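Side-chain contacts in DUF1285 domain-containing protein (Shewanella baltica, PDB 2RA9), which is of unknown function but represents a family with a fold of repeated structural motifs and a possible part in signal transduction: residues Asp59-Ile64 against Asp76-Ile81; Leu93-Ser96 against Leu102-Asn105; Tyr119-Leu122 against Leu126-Lys129. One frame throughout, in Å; residues are numbered along the deposited sequence.

Contact 1 joins the two sheets of the chain, whereas contacts 2 and 3 are beta hairpins within the second of them. Contact 3 lies nearest the middle of the chain, with contact 1 close by; contact 2 is farther out, on an outermost strand, with several solvent-exposed side chains. Their chemistry follows their place: one tyrosine ring against a proline in contact 1, paired backbones with a histidine-asparagine bond and a bridging water in contact 2, and paired backbones with tryptophan-proline packing in contact 3. Asp-76 ties contact 1 to Tyr-119 and Lys-129 of contact 3, and Leu-122 of contact 3 packs on Val-95 and His-103 of contact 2.

Contact 1 (Asp59-Ile64 against Asp76-Ile81); sequences DEYFLI and DAPLLI
Tyr-61 meets Pro-78 through the outer atoms of its phenol, and this pair accounts for nearly all of the small surface buried between 59-64 and 76-81. Tyr-61 CE2 packs on Pro-78 CG at 3.7 Å, and Tyr-61 OH comes to 3.5 Å from Pro-78 CD. The two side chains cross at about a right angle. With CG anti to its own carbonyl carbon (chi1 -63°), the phenol reaches from strand 60-64 to the proline, across the 8.6 Å between Tyr-61 CA and Pro-78 CA. Asp-76 contributes only at the margin: its carbonyl oxygen O is 4.4 Å from Tyr-61 OH, too far for a hydrogen bond. Its carboxylate is engaged instead by Tyr-119 and Lys-129, which hold this end of 76-81 to the sheet that contains strands 118-121 and 127-130.

Tyr-61 also packs on Val-74 and Cys-56, on the strands flanking its own, and its backbone is hydrogen-bonded to Val-72. Pro-78 also rests on Leu-54 of the first sheet, just before the chain enters strand 79-86 of the second. The contact thus lies at the junction of two sheets that share the strand order 3-2-1-6-5-4, in keeping with a fold built on repeated motifs. Cut back to an alanine, this tyrosine position is likely to leave a gap beside Pro-78 and cost the two sheets this apolar bridge.

No hydrogen bond or salt bridge crosses between the two segments. Their attachment here rests on shape and apolar contact, which sets no strict direction; the directional polar bonds of Asp-76 run to Tyr-119 and Lys-129 of the second sheet.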
ATOM      1  N   ASP A  59      -4.365  13.600  -1.824  1.00 13.82           N
ATOM      2  CA  ASP A  59      -2.918  13.401  -1.622  1.00 15.03           C
ATOM      3  C   ASP A  59      -2.485  13.417  -0.164  1.00 14.86           C
ATOM      4  O   ASP A  59      -1.283  13.327   0.136  1.00 18.80           O
ATOM      5  CB  ASP A  59      -2.081  14.419  -2.403  1.00 17.07           C
ATOM      6  CG  ASP A  59      -2.566  14.600  -3.809  1.00 21.91           C
ATOM      7  OD1 ASP A  59      -2.500  13.619  -4.579  1.00 22.71           O
ATOM      8  OD2 ASP A  59      -2.999  15.743  -4.123  1.00 21.70           O
ATOM      9  N   GLU A  60      -3.442  13.520   0.737  1.00 13.21           N
ATOM     10  CA  GLU A  60      -3.183  13.563   2.174  1.00 11.92           C
ATOM     11  C   GLU A  60      -3.797  12.328   2.796  1.00 12.18           C
ATOM     12  O   GLU A  60      -4.808  11.851   2.312  1.00 14.48           O
ATOM     13  CB  GLU A  60      -3.814  14.821   2.774  1.00 14.39           C
ATOM     14  CG  GLU A  60      -3.179  16.098   2.210  1.00 16.23           C
ATOM     15  CD  GLU A  60      -3.889  17.386   2.651  1.00 23.43           C
ATOM     16  OE1 GLU A  60      -4.813  17.347   3.499  1.00 25.49           O
ATOM     17  OE2 GLU A  60      -3.536  18.460   2.092  1.00 26.56           O
ATOM     18  N   TYR A  61      -3.180  11.826   3.871  1.00 12.28           N
ATOM     19  CA  TYR A  61      -3.612  10.563   4.481  1.00 11.00           C
ATOM     20  C   TYR A  61      -4.282  10.765   5.836  1.00 10.36           C
ATOM     21  O   TYR A  61      -3.905  11.628   6.605  1.00 10.86           O
ATOM     22  CB  TYR A  61      -2.404   9.659   4.668  1.00 10.72           C
ATOM     23  CG  TYR A  61      -1.777   9.280   3.370  1.00 11.01           C
ATOM     24  CD1 TYR A  61      -0.790  10.084   2.798  1.00 10.60           C
ATOM     25  CD2 TYR A  61      -2.127   8.089   2.717  1.00  9.91           C
ATOM     26  CE1 TYR A  61      -0.194   9.711   1.591  1.00 12.48           C
ATOM     27  CE2 TYR A  61      -1.502   7.710   1.534  1.00 11.11           C
ATOM     28  CZ  TYR A  61      -0.575   8.531   0.969  1.00 11.64           C
ATOM     29  OH  TYR A  61       0.051   8.155  -0.195  1.00 13.55           O
ATOM     30  N   PHE A  62      -5.335   9.990   6.079  1.00 10.69           N
ATOM     31  CA  PHE A  62      -6.149  10.089   7.271  1.00 10.39           C
ATOM     32  C   PHE A  62      -6.611   8.731   7.714  1.00 10.25           C
ATOM     33  O   PHE A  62      -6.799   7.838   6.886  1.00 11.99           O
ATOM     34  CB  PHE A  62      -7.441  10.920   6.973  1.00 12.55           C
ATOM     35  CG  PHE A  62      -7.181  12.282   6.415  1.00 13.93           C
ATOM     36  CD1 PHE A  62      -7.013  12.450   5.051  1.00 17.36           C
ATOM     37  CD2 PHE A  62      -7.105  13.373   7.241  1.00 17.67           C
ATOM     38  CE1 PHE A  62      -6.737  13.686   4.525  1.00 16.56           C
ATOM     39  CE2 PHE A  62      -6.840  14.638   6.699  1.00 20.34           C
ATOM     40  CZ  PHE A  62      -6.607  14.765   5.360  1.00 17.64           C
ATOM     41  N   LEU A  63      -6.762   8.586   9.022  1.00 10.63           N
ATOM     42  CA  LEU A  63      -7.524   7.507   9.606  1.00 10.95           C
ATOM     43  C   LEU A  63      -8.931   8.075   9.844  1.00 10.63           C
ATOM     44  O   LEU A  63      -9.094   9.145  10.468  1.00 12.25           O
ATOM     45  CB  LEU A  63      -6.901   7.027  10.915  1.00 10.59           C
ATOM     46  CG  LEU A  63      -5.448   6.598  10.834  1.00 11.07           C
ATOM     47  CD1 LEU A  63      -4.940   6.146  12.219  1.00 14.27           C
ATOM     48  CD2 LEU A  63      -5.235   5.471   9.807  1.00 11.53           C
ATOM     49  N   ILE A  64      -9.928   7.346   9.367  1.00 11.53           N
ATOM     50  CA  ILE A  64     -11.273   7.847   9.319  1.00 10.94           C
ATOM     51  C   ILE A  64     -12.250   6.972  10.079  1.00 10.85           C
ATOM     52  O   ILE A  64     -12.503   5.820   9.691  1.00 11.65           O
ATOM     53  CB  ILE A  64     -11.779   7.997   7.814  1.00 12.19           C
ATOM     54  CG1 ILE A  64     -10.917   9.012   7.075  1.00 14.17           C
ATOM     55  CG2 ILE A  64     -13.267   8.408   7.802  1.00 14.61           C
ATOM     56  CD1 ILE A  64     -10.980  10.442   7.560  1.00 16.46           C
ATOM     57  N   ASP A  76       6.598   7.735   1.704  1.00 12.12           N
ATOM     58  CA  ASP A  76       6.650   7.274   0.321  1.00 13.38           C
ATOM     59  C   ASP A  76       5.258   6.742  -0.032  1.00 11.89           C
ATOM     60  O   ASP A  76       4.383   7.543  -0.325  1.00 14.52           O
ATOM     61  CB  ASP A  76       7.771   6.240   0.157  1.00 11.81           C
ATOM     62  CG  ASP A  76       8.047   5.887  -1.272  1.00 13.73           C
ATOM     63  OD1 ASP A  76       7.301   6.318  -2.193  1.00 15.93           O
ATOM     64  OD2 ASP A  76       9.049   5.160  -1.469  1.00 17.24           O
ATOM     65  N   ALA A  77       5.030   5.429   0.070  1.00 11.78           N
ATOM     66  CA  ALA A  77       3.709   4.842  -0.098  1.00 10.22           C
ATOM     67  C   ALA A  77       3.214   4.304   1.256  1.00 10.67           C
ATOM     68  O   ALA A  77       4.007   3.926   2.139  1.00 11.53           O
ATOM     69  CB  ALA A  77       3.762   3.699  -1.064  1.00 13.48           C
ATOM     70  N   PRO A  78       1.908   4.277   1.445  1.00 10.30           N
ATOM     71  CA  PRO A  78       1.393   3.849   2.755  1.00 11.11           C
ATOM     72  C   PRO A  78       1.593   2.356   3.041  1.00 12.21           C
ATOM     73  O   PRO A  78       1.570   1.937   4.200  1.00 11.52           O
ATOM     74  CB  PRO A  78      -0.117   4.164   2.644  1.00 11.44           C
ATOM     75  CG  PRO A  78      -0.400   4.212   1.195  1.00 10.70           C
ATOM     76  CD  PRO A  78       0.829   4.787   0.586  1.00 10.64           C
ATOM     77  N   LEU A  79       1.767   1.567   1.972  1.00 11.66           N
ATOM     78  CA  LEU A  79       1.836   0.128   2.074  1.00 10.92           C
ATOM     79  C   LEU A  79       2.987  -0.374   1.207  1.00 10.80           C
ATOM     80  O   LEU A  79       3.239   0.164   0.139  1.00 11.31           O
ATOM     81  CB  LEU A  79       0.529  -0.483   1.603  1.00 11.53           C
ATOM     82  CG  LEU A  79      -0.672  -0.236   2.531  1.00 12.49           C
ATOM     83  CD1 LEU A  79      -1.951  -0.501   1.865  1.00 15.74           C
ATOM     84  CD2 LEU A  79      -0.534  -1.031   3.841  1.00 13.65           C
ATOM     85  N   LEU A  80       3.695  -1.397   1.697  1.00 11.09           N
ATOM     86  CA  LEU A  80       4.753  -2.057   0.952  1.00 11.22           C
ATOM     87  C   LEU A  80       4.252  -3.465   0.565  1.00 11.48           C
ATOM     88  O   LEU A  80       4.008  -4.325   1.430  1.00 12.89           O
ATOM     89  CB  LEU A  80       5.998  -2.197   1.836  1.00 12.64           C
ATOM     90  CG  LEU A  80       7.237  -2.727   1.083  1.00 13.97           C
ATOM     91  CD1 LEU A  80       7.863  -1.627   0.267  1.00 14.19           C
ATOM     92  CD2 LEU A  80       8.229  -3.356   2.051  1.00 17.20           C
ATOM     93  N   ILE A  81       4.143  -3.691  -0.729  1.00 10.56           N
ATOM     94  CA  ILE A  81       3.717  -4.964  -1.276  1.00 11.55           C
ATOM     95  C   ILE A  81       4.874  -5.964  -1.244  1.00 11.71           C
ATOM     96  O   ILE A  81       5.945  -5.716  -1.777  1.00 14.00           O
ATOM     97  CB  ILE A  81       3.185  -4.806  -2.690  1.00 11.05           C
ATOM     98  CG1 ILE A  81       1.850  -4.036  -2.663  1.00 13.88           C
ATOM     99  CG2 ILE A  81       3.025  -6.204  -3.365  1.00 13.88           C
ATOM    100  CD1 ILE A  81       1.319  -3.532  -4.017  1.00 15.30           C
TER

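Contact 2 (Leu93-Ser96 against Leu102-Asn105)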
ATOM      1  N   LEU A  93      -4.561  -9.138  -9.941  1.00 16.93           N
ATOM      2  CA  LEU A  93      -3.707  -9.669  -8.897  1.00 16.02           C
ATOM      3  C   LEU A  93      -4.355  -9.526  -7.530  1.00 15.36           C
ATOM      4  O   LEU A  93      -5.093  -8.566  -7.275  1.00 17.75           O
ATOM      5  CB  LEU A  93      -2.390  -8.924  -8.846  1.00 16.39           C
ATOM      6  CG  LEU A  93      -1.403  -8.999  -9.987  1.00 15.80           C
ATOM      7  CD1 LEU A  93      -0.203  -8.065  -9.639  1.00 18.38           C
ATOM      8  CD2 LEU A  93      -0.956 -10.386 -10.149  1.00 19.08           C
ATOM      9  N   ASN A  94      -4.037 -10.484  -6.677  1.00 16.08           N
ATOM     10  CA  ASN A  94      -4.153 -10.328  -5.233  1.00 14.85           C
ATOM     11  C   ASN A  94      -2.764  -9.964  -4.746  1.00 15.89           C
ATOM     12  O   ASN A  94      -1.781 -10.595  -5.164  1.00 16.16           O
ATOM     13  CB  ASN A  94      -4.575 -11.631  -4.560  1.00 17.90           C
ATOM     14  CG  ASN A  94      -5.980 -12.056  -4.944  1.00 19.41           C
ATOM     15  OD1 ASN A  94      -6.891 -11.238  -5.029  1.00 23.20           O
ATOM     16  ND2 ASN A  94      -6.154 -13.355  -5.200  1.00 24.14           N
ATOM     17  N   VAL A  95      -2.654  -8.948  -3.878  1.00 14.80           N
ATOM     18  CA  VAL A  95      -1.360  -8.598  -3.264  1.00 12.67           C
ATOM     19  C   VAL A  95      -1.473  -8.579  -1.779  1.00 13.63           C
ATOM     20  O   VAL A  95      -2.564  -8.320  -1.234  1.00 15.19           O
ATOM     21  CB  VAL A  95      -0.764  -7.269  -3.777  1.00 14.35           C
ATOM     22  CG1 VAL A  95      -0.791  -7.236  -5.338  1.00 16.45           C
ATOM     23  CG2 VAL A  95      -1.524  -6.021  -3.189  1.00 17.05           C
ATOM     24  N   SER A  96      -0.354  -8.832  -1.123  1.00 13.55           N
ATOM     25  CA  SER A  96      -0.289  -8.694   0.316  1.00 14.37           C
ATOM     26  C   SER A  96       0.900  -7.831   0.700  1.00 13.10           C
ATOM     27  O   SER A  96       1.842  -7.651  -0.080  1.00 13.76           O
ATOM     28  CB  SER A  96      -0.272 -10.055   0.999  1.00 18.12           C
ATOM     29  OG  SER A  96       0.919 -10.730   0.740  1.00 23.27           O
ATOM     30  N   LEU A 102      -4.302  -7.601   2.788  1.00 14.23           N
ATOM     31  CA  LEU A 102      -4.570  -8.285   1.544  1.00 13.93           C
ATOM     32  C   LEU A 102      -5.487  -7.435   0.677  1.00 14.68           C
ATOM     33  O   LEU A 102      -6.490  -6.901   1.154  1.00 14.81           O
ATOM     34  CB  LEU A 102      -5.279  -9.603   1.856  1.00 15.65           C
ATOM     35  CG  LEU A 102      -5.690 -10.497   0.684  1.00 18.82           C
ATOM     36  CD1 LEU A 102      -4.507 -10.980  -0.115  1.00 20.09           C
ATOM     37  CD2 LEU A 102      -6.561 -11.687   1.215  1.00 18.57           C
ATOM     38  N   HIS A 103      -5.174  -7.348  -0.614  1.00 14.07           N
ATOM     39  CA  HIS A 103      -5.891  -6.506  -1.550  1.00 14.41           C
ATOM     40  C   HIS A 103      -6.179  -7.286  -2.822  1.00 16.42           C
ATOM     41  O   HIS A 103      -5.328  -8.036  -3.305  1.00 17.19           O
ATOM     42  CB  HIS A 103      -5.069  -5.248  -1.853  1.00 15.27           C
ATOM     43  CG  HIS A 103      -4.569  -4.553  -0.621  1.00 14.75           C
ATOM     44  ND1 HIS A 103      -5.253  -3.520  -0.016  1.00 15.23           N
ATOM     45  CD2 HIS A 103      -3.484  -4.783   0.161  1.00 14.58           C
ATOM     46  CE1 HIS A 103      -4.617  -3.158   1.091  1.00 15.61           C
ATOM     47  NE2 HIS A 103      -3.550  -3.918   1.236  1.00 13.80           N
ATOM     48  N   HIS A 104      -7.376  -7.089  -3.352  1.00 17.38           N
ATOM     49  CA  HIS A 104      -7.843  -7.827  -4.520  1.00 17.31           C
ATOM     50  C   HIS A 104      -8.027  -6.921  -5.707  1.00 16.73           C
ATOM     51  O   HIS A 104      -8.040  -5.701  -5.604  1.00 18.67           O
ATOM     52  CB  HIS A 104      -9.178  -8.530  -4.215  1.00 17.80           C
ATOM     53  CG  HIS A 104      -9.162  -9.325  -2.949  1.00 21.28           C
ATOM     54  ND1 HIS A 104      -8.526 -10.540  -2.833  1.00 25.18           N
ATOM     55  CD2 HIS A 104      -9.676  -9.053  -1.724  1.00 22.81           C
ATOM     56  CE1 HIS A 104      -8.673 -11.003  -1.604  1.00 24.77           C
ATOM     57  NE2 HIS A 104      -9.357 -10.114  -0.908  1.00 28.09           N
ATOM     58  N   ASN A 105      -8.161  -7.546  -6.872  1.00 19.21           N
ATOM     59  CA  ASN A 105      -8.488  -6.846  -8.092  1.00 19.26           C
ATOM     60  C   ASN A 105      -7.472  -5.781  -8.481  1.00 16.43           C
ATOM     61  O   ASN A 105      -7.804  -4.739  -9.047  1.00 20.14           O
ATOM     62  CB  ASN A 105      -9.912  -6.270  -7.997  1.00 20.54           C
ATOM     63  CG  ASN A 105     -10.928  -7.344  -7.714  1.00 28.64           C
ATOM     64  OD1 ASN A 105     -10.921  -8.395  -8.366  1.00 28.90           O
ATOM     65  ND2 ASN A 105     -11.805  -7.106  -6.724  1.00 32.96           N
TER
HETATM   66  O   HOH W   1      -8.181 -10.479  -7.060  1.00 31.90           O
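His-104 and Asn-94 meet edge to amide: ND1 of His-104 donates to OD1 of Asn-94 over 2.8 Å, with the acceptor close to the imidazole plane. The amide stands at 90° to the ring, and the donor sits well above the carbonyl plane of Asn-94. The same OD1 accepts from a water, which in turn takes the backbone N-H of Asn-105 at 2.9 Å. The water thus links the Asn-94 amide to the Asn-105 backbone; Leu-93 O, though 3.3 Å from Asn-105 N, is too poorly angled to bond it. The other imidazole, His-103, has Val-95 O near its plane at the CD2 edge, 3.9 Å from CD2. Both its nitrogens are hydrogen-bonded, NE2 with Thr-101 and ND1 with Glu-123, which fixes the turn of the ring.

Val-95 and His-103 share a sheet face, CG2 of Val-95 lying 3.9 Å from CB of His-103, and Leu-122 packs on both. On the reverse face, Leu-102 (CG anti to N, chi1 179°) swings CD1 to 3.5 Å from Val-95 O and also nears Ser-96. Between the faces, Val-95 and His-103 form a hydrogen-bonded antiparallel pair, N to O at 2.9 Å in both directions. This is a beta hairpin at the margin of a mixed sheet: strand 93-97 pairs onward with 79-86, while 102-106 is outermost.

Contact 3 (Tyr119-Leu122 against Leu126-Lys129)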
ATOM      1  N   TYR A 119       4.691   1.272  -8.204  1.00 11.76           N
ATOM      2  CA  TYR A 119       3.532   1.365  -7.308  1.00 12.73           C
ATOM      3  C   TYR A 119       2.288   0.813  -7.954  1.00 11.70           C
ATOM      4  O   TYR A 119       2.084   1.009  -9.124  1.00 13.07           O
ATOM      5  CB  TYR A 119       3.275   2.816  -6.891  1.00 14.42           C
ATOM      6  CG  TYR A 119       4.453   3.498  -6.275  1.00 13.22           C
ATOM      7  CD1 TYR A 119       5.434   4.076  -7.067  1.00 14.06           C
ATOM      8  CD2 TYR A 119       4.581   3.621  -4.905  1.00 12.60           C
ATOM      9  CE1 TYR A 119       6.492   4.726  -6.522  1.00 14.12           C
ATOM     10  CE2 TYR A 119       5.694   4.281  -4.331  1.00 13.13           C
ATOM     11  CZ  TYR A 119       6.653   4.795  -5.143  1.00 13.28           C
ATOM     12  OH  TYR A 119       7.723   5.463  -4.612  1.00 16.24           O
ATOM     13  N   LEU A 120       1.457   0.103  -7.185  1.00 13.69           N
ATOM     14  CA  LEU A 120       0.199  -0.426  -7.692  1.00 13.48           C
ATOM     15  C   LEU A 120      -0.961   0.202  -6.939  1.00 12.17           C
ATOM     16  O   LEU A 120      -0.888   0.360  -5.723  1.00 13.27           O
ATOM     17  CB  LEU A 120       0.131  -1.958  -7.557  1.00 15.23           C
ATOM     18  CG  LEU A 120       1.121  -2.771  -8.407  1.00 15.55           C
ATOM     19  CD1 LEU A 120       1.137  -4.259  -8.046  1.00 18.11           C
ATOM     20  CD2 LEU A 120       0.855  -2.577  -9.914  1.00 17.92           C
ATOM     21  N   PRO A 121      -2.056   0.525  -7.634  1.00 14.06           N
ATOM     22  CA  PRO A 121      -3.142   1.184  -6.927  1.00 14.53           C
ATOM     23  C   PRO A 121      -4.059   0.187  -6.214  1.00 14.64           C
ATOM     24  O   PRO A 121      -4.384  -0.871  -6.744  1.00 16.49           O
ATOM     25  CB  PRO A 121      -3.857   1.953  -8.036  1.00 17.55           C
ATOM     26  CG  PRO A 121      -3.645   1.098  -9.268  1.00 17.62           C
ATOM     27  CD  PRO A 121      -2.339   0.400  -9.077  1.00 15.36           C
ATOM     28  N   LEU A 122      -4.393   0.533  -4.976  1.00 13.86           N
ATOM     29  CA  LEU A 122      -5.237  -0.267  -4.117  1.00 14.63           C
ATOM     30  C   LEU A 122      -6.473   0.556  -3.796  1.00 15.44           C
ATOM     31  O   LEU A 122      -6.732   1.580  -4.427  1.00 19.29           O
ATOM     32  CB  LEU A 122      -4.467  -0.638  -2.833  1.00 12.31           C
ATOM     33  CG  LEU A 122      -3.029  -1.126  -3.034  1.00 12.86           C
ATOM     34  CD1 LEU A 122      -2.318  -1.289  -1.735  1.00 13.81           C
ATOM     35  CD2 LEU A 122      -2.958  -2.400  -3.880  1.00 15.72           C
ATOM     36  N   LEU A 126      -5.198   4.487  -1.756  1.00 12.25           N
ATOM     37  CA  LEU A 126      -3.901   3.987  -1.332  1.00 12.17           C
ATOM     38  C   LEU A 126      -3.130   3.331  -2.474  1.00 12.49           C
ATOM     39  O   LEU A 126      -3.716   2.611  -3.286  1.00 15.62           O
ATOM     40  CB  LEU A 126      -4.043   2.987  -0.209  1.00 11.11           C
ATOM     41  CG  LEU A 126      -4.848   3.451   1.030  1.00 10.51           C
ATOM     42  CD1 LEU A 126      -5.004   2.311   2.071  1.00 13.73           C
ATOM     43  CD2 LEU A 126      -4.298   4.717   1.629  1.00 12.69           C
ATOM     44  N   TRP A 127      -1.822   3.558  -2.490  1.00 11.83           N
ATOM     45  CA  TRP A 127      -0.898   2.906  -3.430  1.00 11.85           C
ATOM     46  C   TRP A 127       0.033   2.029  -2.621  1.00 10.84           C
ATOM     47  O   TRP A 127       0.436   2.395  -1.496  1.00 12.11           O
ATOM     48  CB  TRP A 127      -0.077   3.973  -4.181  1.00 13.50           C
ATOM     49  CG  TRP A 127      -0.876   4.719  -5.192  1.00 16.33           C
ATOM     50  CD1 TRP A 127      -1.738   5.760  -4.951  1.00 20.76           C
ATOM     51  CD2 TRP A 127      -0.938   4.481  -6.601  1.00 16.44           C
ATOM     52  NE1 TRP A 127      -2.300   6.199  -6.118  1.00 23.78           N
ATOM     53  CE2 TRP A 127      -1.825   5.430  -7.146  1.00 20.86           C
ATOM     54  CE3 TRP A 127      -0.330   3.562  -7.462  1.00 16.97           C
ATOM     55  CZ2 TRP A 127      -2.109   5.481  -8.504  1.00 21.61           C
ATOM     56  CZ3 TRP A 127      -0.599   3.630  -8.784  1.00 18.71           C
ATOM     57  CH2 TRP A 127      -1.483   4.570  -9.301  1.00 21.32           C
ATOM     58  N   GLY A 128       0.365   0.864  -3.170  1.00 11.29           N
ATOM     59  CA  GLY A 128       1.339  -0.021  -2.590  1.00 10.81           C
ATOM     60  C   GLY A 128       2.628   0.015  -3.393  1.00 10.86           C
ATOM     61  O   GLY A 128       2.592  -0.146  -4.611  1.00 13.38           O
ATOM     62  N   LYS A 129       3.765   0.226  -2.730  1.00 11.91           N
ATOM     63  CA  LYS A 129       5.070   0.187  -3.363  1.00 11.45           C
ATOM     64  C   LYS A 129       5.511  -1.275  -3.461  1.00 11.88           C
ATOM     65  O   LYS A 129       5.493  -1.970  -2.476  1.00 12.48           O
ATOM     66  CB  LYS A 129       6.107   0.953  -2.529  1.00 12.60           C
ATOM     67  CG  LYS A 129       7.479   0.922  -3.154  1.00 14.14           C
ATOM     68  CD  LYS A 129       8.445   1.937  -2.582  1.00 14.94           C
ATOM     69  CE  LYS A 129       8.855   1.616  -1.207  1.00 16.90           C
ATOM     70  NZ  LYS A 129       9.815   2.621  -0.643  1.00 20.17           N
TER
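Pro-121 lies over one face of the Trp-127 indole: its CB is 3.7 Å from the centroid of the six-membered ring and only 10° off the ring normal, a CH-pi contact. The pyrrolidine crosses the indole obliquely, and Pro-121 CD touches Trp-127 CZ3 at 3.7 Å. Tyr-119 adds its CB, 3.7 Å from Trp-127 CE3. On the same sheet face, Tyr-119 and Lys-129 run side by side and point the same way. Tyr-119 CE2 is 3.8 Å from Lys-129 CB, and the lysine chain, extended at first with CG anti to N (chi1 180°), bends farther out and keeps its CD near the phenol.

The backbones beneath form a beta hairpin, strands 118-121 and 127-130, in which Leu-120 and Gly-128 are the hydrogen-bonded antiparallel pair. Leu-120 N donates to Gly-128 O at 2.8 Å, and Gly-128 N returns a nearly straight bond to Leu-120 O. Nearer the turn, Leu-122 N donates to Leu-126 O at 2.8 Å. Leu-122 then lays CD1 3.7 Å from Gly-128 N, close to where any beta carbon on that glycine would have to fit.

Farther out, the polar ends of Tyr-119 and Lys-129 converge on the carboxylate of Asp-76, and the ammonium also bonds to Ala-31 O; an acid between two such donors is probably favoured in its charged form. Trp-127 has a cation-pi partner in Lys-112, whose backbone also bonds to that of Tyr-119. On the face away from the indole, Leu-120 packs on Ile-81 and Val-106, and Leu-122 reaches Leu-79 and His-103. Backbone bonds from Lys-129 to Leu-79 and Ile-81 join the hairpin to the parallel strand 79-86.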